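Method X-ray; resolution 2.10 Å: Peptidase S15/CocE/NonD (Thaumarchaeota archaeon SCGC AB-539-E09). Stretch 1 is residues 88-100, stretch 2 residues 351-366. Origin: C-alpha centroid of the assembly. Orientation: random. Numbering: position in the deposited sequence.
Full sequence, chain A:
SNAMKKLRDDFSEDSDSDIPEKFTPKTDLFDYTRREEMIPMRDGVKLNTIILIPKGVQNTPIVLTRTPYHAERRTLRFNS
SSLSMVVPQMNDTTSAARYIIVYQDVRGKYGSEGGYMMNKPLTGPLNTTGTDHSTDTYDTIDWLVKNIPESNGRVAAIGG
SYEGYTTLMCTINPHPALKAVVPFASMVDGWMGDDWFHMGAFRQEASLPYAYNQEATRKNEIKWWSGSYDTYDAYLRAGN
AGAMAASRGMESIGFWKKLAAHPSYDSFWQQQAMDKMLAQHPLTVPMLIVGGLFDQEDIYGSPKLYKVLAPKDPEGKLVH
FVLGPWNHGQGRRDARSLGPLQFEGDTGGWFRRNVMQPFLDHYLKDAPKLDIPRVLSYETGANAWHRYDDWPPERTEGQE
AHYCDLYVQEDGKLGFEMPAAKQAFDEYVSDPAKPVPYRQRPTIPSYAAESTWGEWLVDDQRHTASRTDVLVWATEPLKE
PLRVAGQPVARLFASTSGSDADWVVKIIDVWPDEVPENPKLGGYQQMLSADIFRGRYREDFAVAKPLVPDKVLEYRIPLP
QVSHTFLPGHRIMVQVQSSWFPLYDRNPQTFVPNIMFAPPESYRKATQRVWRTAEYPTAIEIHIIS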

# COMPACT_ATOMS: atom_id res chain seq x y z
N PRO A 88 -17.81 -14.77 15.25
CA PRO A 88 -16.85 -13.68 15.47
C PRO A 88 -15.53 -14.23 16.01
O PRO A 88 -15.52 -15.30 16.63
CB PRO A 88 -17.55 -12.79 16.50
CG PRO A 88 -19.00 -13.16 16.41
CD PRO A 88 -18.99 -14.63 16.13
N GLN A 89 -14.40 -13.53 15.75
CA GLN A 89 -13.06 -13.95 16.19
C GLN A 89 -13.01 -14.21 17.71
O GLN A 89 -12.23 -15.04 18.16
CB GLN A 89 -12.00 -12.92 15.79
CG GLN A 89 -11.67 -12.95 14.30
CD GLN A 89 -11.19 -11.62 13.79
OE1 GLN A 89 -11.95 -10.66 13.66
NE2 GLN A 89 -9.91 -11.55 13.45
N MET A 90 -13.88 -13.53 18.48
CA MET A 90 -14.00 -13.70 19.93
C MET A 90 -14.28 -15.17 20.30
O MET A 90 -13.76 -15.65 21.31
CB MET A 90 -15.12 -12.80 20.47
CG MET A 90 -15.33 -12.89 21.98
SD MET A 90 -16.71 -11.89 22.58
CE MET A 90 -18.09 -12.74 21.82
N ASN A 91 -15.07 -15.87 19.47
CA ASN A 91 -15.46 -17.26 19.69
C ASN A 91 -14.50 -18.30 19.05
O ASN A 91 -14.87 -19.47 18.96
CB ASN A 91 -16.89 -17.50 19.17
CG ASN A 91 -17.95 -16.77 19.94
OD1 ASN A 91 -18.33 -15.65 19.60
ND2 ASN A 91 -18.46 -17.40 20.99
N ASP A 92 -13.27 -17.88 18.64
CA ASP A 92 -12.33 -18.81 18.00
C ASP A 92 -11.97 -20.01 18.89
O ASP A 92 -12.06 -21.15 18.43
CB ASP A 92 -11.05 -18.09 17.49
CG ASP A 92 -10.29 -17.22 18.49
OD1 ASP A 92 -10.66 -17.20 19.69
OD2 ASP A 92 -9.36 -16.50 18.06
N THR A 93 -11.63 -19.76 20.17
CA THR A 93 -11.26 -20.84 21.09
C THR A 93 -12.47 -21.71 21.47
O THR A 93 -12.31 -22.93 21.62
CB THR A 93 -10.54 -20.29 22.33
OG1 THR A 93 -11.45 -19.51 23.11
CG2 THR A 93 -9.32 -19.47 21.98
N THR A 94 -13.69 -21.12 21.60
CA THR A 94 -14.90 -21.88 21.95
C THR A 94 -15.36 -22.75 20.78
O THR A 94 -15.88 -23.84 21.00
CB THR A 94 -16.04 -20.95 22.42
OG1 THR A 94 -16.36 -20.02 21.38
CG2 THR A 94 -15.72 -20.22 23.71
N SER A 95 -15.17 -22.26 19.53
CA SER A 95 -15.50 -23.00 18.31
C SER A 95 -14.54 -24.18 18.13
O SER A 95 -14.99 -25.28 17.79
CB SER A 95 -15.45 -22.10 17.09
OG SER A 95 -15.69 -22.83 15.90
N ALA A 96 -13.23 -23.96 18.39
CA ALA A 96 -12.20 -25.01 18.29
C ALA A 96 -12.41 -26.09 19.36
O ALA A 96 -12.15 -27.27 19.09
CB ALA A 96 -10.81 -24.39 18.44
N ALA A 97 -12.93 -25.70 20.55
CA ALA A 97 -13.25 -26.61 21.66
C ALA A 97 -14.59 -27.32 21.42
O ALA A 97 -14.98 -28.19 22.21
CB ALA A 97 -13.29 -25.83 22.97
N ARG A 98 -15.30 -26.95 20.33
CA ARG A 98 -16.58 -27.50 19.89
C ARG A 98 -17.72 -27.23 20.90
O ARG A 98 -18.57 -28.09 21.14
CB ARG A 98 -16.47 -29.00 19.54
CG ARG A 98 -15.44 -29.27 18.44
CD ARG A 98 -15.25 -30.75 18.17
NE ARG A 98 -16.37 -31.32 17.41
CZ ARG A 98 -17.05 -32.40 17.78
NH1 ARG A 98 -18.05 -32.84 17.03
NH2 ARG A 98 -16.72 -33.05 18.89
N TYR A 99 -17.76 -25.99 21.43
CA TYR A 99 -18.84 -25.51 22.30
C TYR A 99 -20.06 -25.23 21.44
O TYR A 99 -19.92 -25.02 20.23
CB TYR A 99 -18.43 -24.17 22.97
CG TYR A 99 -17.61 -24.25 24.24
CD1 TYR A 99 -16.68 -25.26 24.43
CD2 TYR A 99 -17.67 -23.23 25.19
CE1 TYR A 99 -15.88 -25.31 25.58
CE2 TYR A 99 -16.87 -23.26 26.33
CZ TYR A 99 -15.98 -24.30 26.52
OH TYR A 99 -15.21 -24.35 27.66
N ILE A 100 -21.24 -25.14 22.05
CA ILE A 100 -22.42 -24.68 21.33
C ILE A 100 -22.38 -23.15 21.41
O ILE A 100 -22.23 -22.60 22.51
CB ILE A 100 -23.74 -25.30 21.89
CG1 ILE A 100 -23.86 -26.79 21.47
CG2 ILE A 100 -24.97 -24.50 21.44
CD1 ILE A 100 -24.64 -27.67 22.45
N PHE A 351 -4.23 -14.32 24.87
CA PHE A 351 -5.12 -14.23 26.03
C PHE A 351 -6.27 -15.23 25.93
O PHE A 351 -6.57 -15.91 26.92
CB PHE A 351 -5.67 -12.79 26.21
CG PHE A 351 -6.95 -12.75 27.03
CD1 PHE A 351 -6.93 -12.98 28.40
CD2 PHE A 351 -8.18 -12.57 26.41
CE1 PHE A 351 -8.11 -13.01 29.14
CE2 PHE A 351 -9.36 -12.61 27.16
CZ PHE A 351 -9.32 -12.83 28.52
N ARG A 352 -6.95 -15.30 24.78
CA ARG A 352 -8.11 -16.18 24.60
C ARG A 352 -7.74 -17.66 24.70
O ARG A 352 -8.44 -18.41 25.38
CB ARG A 352 -8.84 -15.89 23.28
CG ARG A 352 -9.65 -14.59 23.34
CD ARG A 352 -10.61 -14.42 22.16
NE ARG A 352 -9.96 -14.60 20.85
CZ ARG A 352 -9.22 -13.69 20.24
NH1 ARG A 352 -8.98 -12.52 20.83
NH2 ARG A 352 -8.68 -13.94 19.06
N ARG A 353 -6.63 -18.07 24.07
CA ARG A 353 -6.20 -19.47 24.09
C ARG A 353 -5.63 -19.91 25.45
O ARG A 353 -5.94 -21.00 25.91
CB ARG A 353 -5.15 -19.75 22.99
CG ARG A 353 -5.66 -19.61 21.56
CD ARG A 353 -4.63 -20.07 20.52
NE ARG A 353 -3.30 -19.52 20.78
CZ ARG A 353 -2.83 -18.39 20.25
NH1 ARG A 353 -3.57 -17.70 19.40
NH2 ARG A 353 -1.62 -17.96 20.56
N ASN A 354 -4.77 -19.07 26.07
CA ASN A 354 -4.04 -19.45 27.29
C ASN A 354 -4.71 -19.05 28.61
O ASN A 354 -4.34 -19.60 29.64
CB ASN A 354 -2.62 -18.90 27.25
CG ASN A 354 -1.78 -19.51 26.17
OD1 ASN A 354 -1.23 -20.60 26.33
ND2 ASN A 354 -1.68 -18.84 25.04
N VAL A 355 -5.65 -18.09 28.59
CA VAL A 355 -6.29 -17.62 29.83
C VAL A 355 -7.82 -17.82 29.78
O VAL A 355 -8.36 -18.46 30.69
CB VAL A 355 -5.93 -16.14 30.16
CG1 VAL A 355 -6.54 -15.70 31.49
CG2 VAL A 355 -4.41 -15.91 30.16
N MET A 356 -8.51 -17.27 28.75
CA MET A 356 -9.97 -17.34 28.65
C MET A 356 -10.50 -18.77 28.45
O MET A 356 -11.43 -19.17 29.15
CB MET A 356 -10.50 -16.42 27.53
CG MET A 356 -12.01 -16.22 27.60
SD MET A 356 -12.74 -15.46 26.12
CE MET A 356 -12.46 -16.75 24.92
N GLN A 357 -9.93 -19.53 27.49
CA GLN A 357 -10.40 -20.90 27.24
C GLN A 357 -10.15 -21.83 28.47
O GLN A 357 -11.11 -22.47 28.89
CB GLN A 357 -9.79 -21.50 25.95
CG GLN A 357 -10.57 -22.71 25.40
CD GLN A 357 -12.06 -22.48 25.20
OE1 GLN A 357 -12.51 -21.43 24.72
NE2 GLN A 357 -12.86 -23.48 25.55
N PRO A 358 -8.96 -21.83 29.14
CA PRO A 358 -8.82 -22.68 30.35
C PRO A 358 -9.74 -22.25 31.49
O PRO A 358 -10.21 -23.10 32.24
CB PRO A 358 -7.34 -22.52 30.72
CG PRO A 358 -6.68 -22.06 29.47
CD PRO A 358 -7.69 -21.16 28.82
N PHE A 359 -10.05 -20.93 31.59
CA PHE A 359 -11.00 -20.39 32.57
C PHE A 359 -12.38 -21.02 32.33
O PHE A 359 -12.97 -21.59 33.25
CB PHE A 359 -11.07 -18.84 32.46
CG PHE A 359 -12.20 -18.17 33.22
CD1 PHE A 359 -12.08 -17.91 34.58
CD2 PHE A 359 -13.35 -17.76 32.56
CE1 PHE A 359 -13.11 -17.26 35.27
CE2 PHE A 359 -14.38 -17.12 33.26
CZ PHE A 359 -14.25 -16.88 34.61
N LEU A 360 -12.87 -20.96 31.07
CA LEU A 360 -14.17 -21.51 30.66
C LEU A 360 -14.20 -23.03 30.78
O LEU A 360 -15.17 -23.57 31.31
CB LEU A 360 -14.52 -21.10 29.22
CG LEU A 360 -14.73 -19.59 28.96
CD1 LEU A 360 -14.83 -19.32 27.48
CD2 LEU A 360 -15.96 -19.06 29.69
N ASP A 361 -13.14 -23.72 30.31
CA ASP A 361 -13.06 -25.19 30.35
C ASP A 361 -13.13 -25.73 31.78
O ASP A 361 -13.75 -26.77 32.00
CB ASP A 361 -11.79 -25.70 29.65
CG ASP A 361 -11.85 -25.62 28.13
OD1 ASP A 361 -12.95 -25.79 27.57
OD2 ASP A 361 -10.78 -25.45 27.51
N HIS A 362 -12.54 -25.01 32.76
CA HIS A 362 -12.58 -25.45 34.16
C HIS A 362 -14.01 -25.42 34.72
O HIS A 362 -14.43 -26.40 35.34
CB HIS A 362 -11.64 -24.61 35.05
CG HIS A 362 -11.86 -24.85 36.51
ND1 HIS A 362 -11.60 -26.07 37.09
CD2 HIS A 362 -12.39 -24.03 37.45
CE1 HIS A 362 -11.96 -25.96 38.36
NE2 HIS A 362 -12.43 -24.74 38.63
N TYR A 363 -14.75 -24.31 34.53
CA TYR A 363 -16.10 -24.16 35.09
C TYR A 363 -17.18 -24.85 34.25
O TYR A 363 -18.27 -25.10 34.77
CB TYR A 363 -16.45 -22.67 35.27
CG TYR A 363 -15.63 -21.96 36.32
CD1 TYR A 363 -15.79 -22.26 37.68
CD2 TYR A 363 -14.72 -20.97 35.98
CE1 TYR A 363 -15.04 -21.61 38.65
CE2 TYR A 363 -13.96 -20.31 36.95
CZ TYR A 363 -14.13 -20.63 38.29
OH TYR A 363 -13.40 -19.97 39.25
N LEU A 364 -16.91 -25.14 32.97
CA LEU A 364 -17.93 -25.73 32.09
C LEU A 364 -17.68 -27.21 31.74
O LEU A 364 -18.60 -27.88 31.28
CB LEU A 364 -18.06 -24.91 30.79
CG LEU A 364 -18.46 -23.44 30.93
CD1 LEU A 364 -18.08 -22.67 29.69
CD2 LEU A 364 -19.94 -23.29 31.22
N LYS A 365 -16.43 -27.70 31.91
CA LYS A 365 -16.11 -29.09 31.56
C LYS A 365 -15.33 -29.82 32.68
O LYS A 365 -14.90 -30.95 32.47
CB LYS A 365 -15.30 -29.14 30.24
CG LYS A 365 -16.17 -29.06 28.99
CD LYS A 365 -15.47 -29.64 27.78
CE LYS A 365 -14.81 -28.58 26.93
NZ LYS A 365 -14.32 -29.14 25.64
N ASP A 366 -15.18 -29.17 33.86
CA ASP A 366 -14.46 -29.70 35.04
C ASP A 366 -12.96 -29.99 34.72
O ASP A 366 -12.34 -30.86 35.34
CB ASP A 366 -15.16 -30.95 35.63
CG ASP A 366 -16.54 -30.68 36.20
OD1 ASP A 366 -16.76 -29.56 36.72
OD2 ASP A 366 -17.39 -31.59 36.16

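A short helix can be held against a long one by a few polar side chains, some of them held in place by bonds within their own helix, and the contact between a short helix beginning at D92, with the residues that follow it, and the long helix that carries R352 to L364 illustrates the principle. Its strongest element is a bidentate salt bridge. R352 NE donates to D92 OD1 at 2.9 Å and R352 NH2 to D92 OD2 at 2.8 Å, both nearly linear, so the carboxylate meets the edge of the guanidinium with its two oxygens matched to two N-H groups. The CA-to-CB bond of D92 points sideways, yet its p rotamer brings the carboxylate close to the arginine; OD1 also accepts a weak bond from the backbone, T93 N, at 2.8 Å.

A second set of bonds centres on Q357. Its OE1 accepts from T93 OG1 at 2.7 Å, while its NE2 donates within its own helix to D361 OD1 at 3.1 Å. The same D361 oxygen receives the hydroxyl of Y99, OH to OD1 being 2.7 Å. The amide is thereby oriented, with its oxygen facing the threonine and its nitrogen the aspartate, and a polar chain runs from T93 through Q357 and D361 to Y99.

Packing fills in around these bonds. T93 is a knob in a hole formed by R352, R353, M356 and Q357; its CG2 lies 3.8 Å from R352 CB and 3.7 Å from R353 CG, so one small residue supplies both a hydrogen bond and a close apolar fit. The helix axes, inclined at 69°, approach to 9.8 Å. Beyond the short helix, after the Schellman turn at R98, Y99 extends the contact: its CE2 packs 3.6 Å from L364 CD1, and its CE1 lies 3.7 Å from K365 CE. A97 CB, 3.5 Å from Q357 NE2, adds a smaller contact.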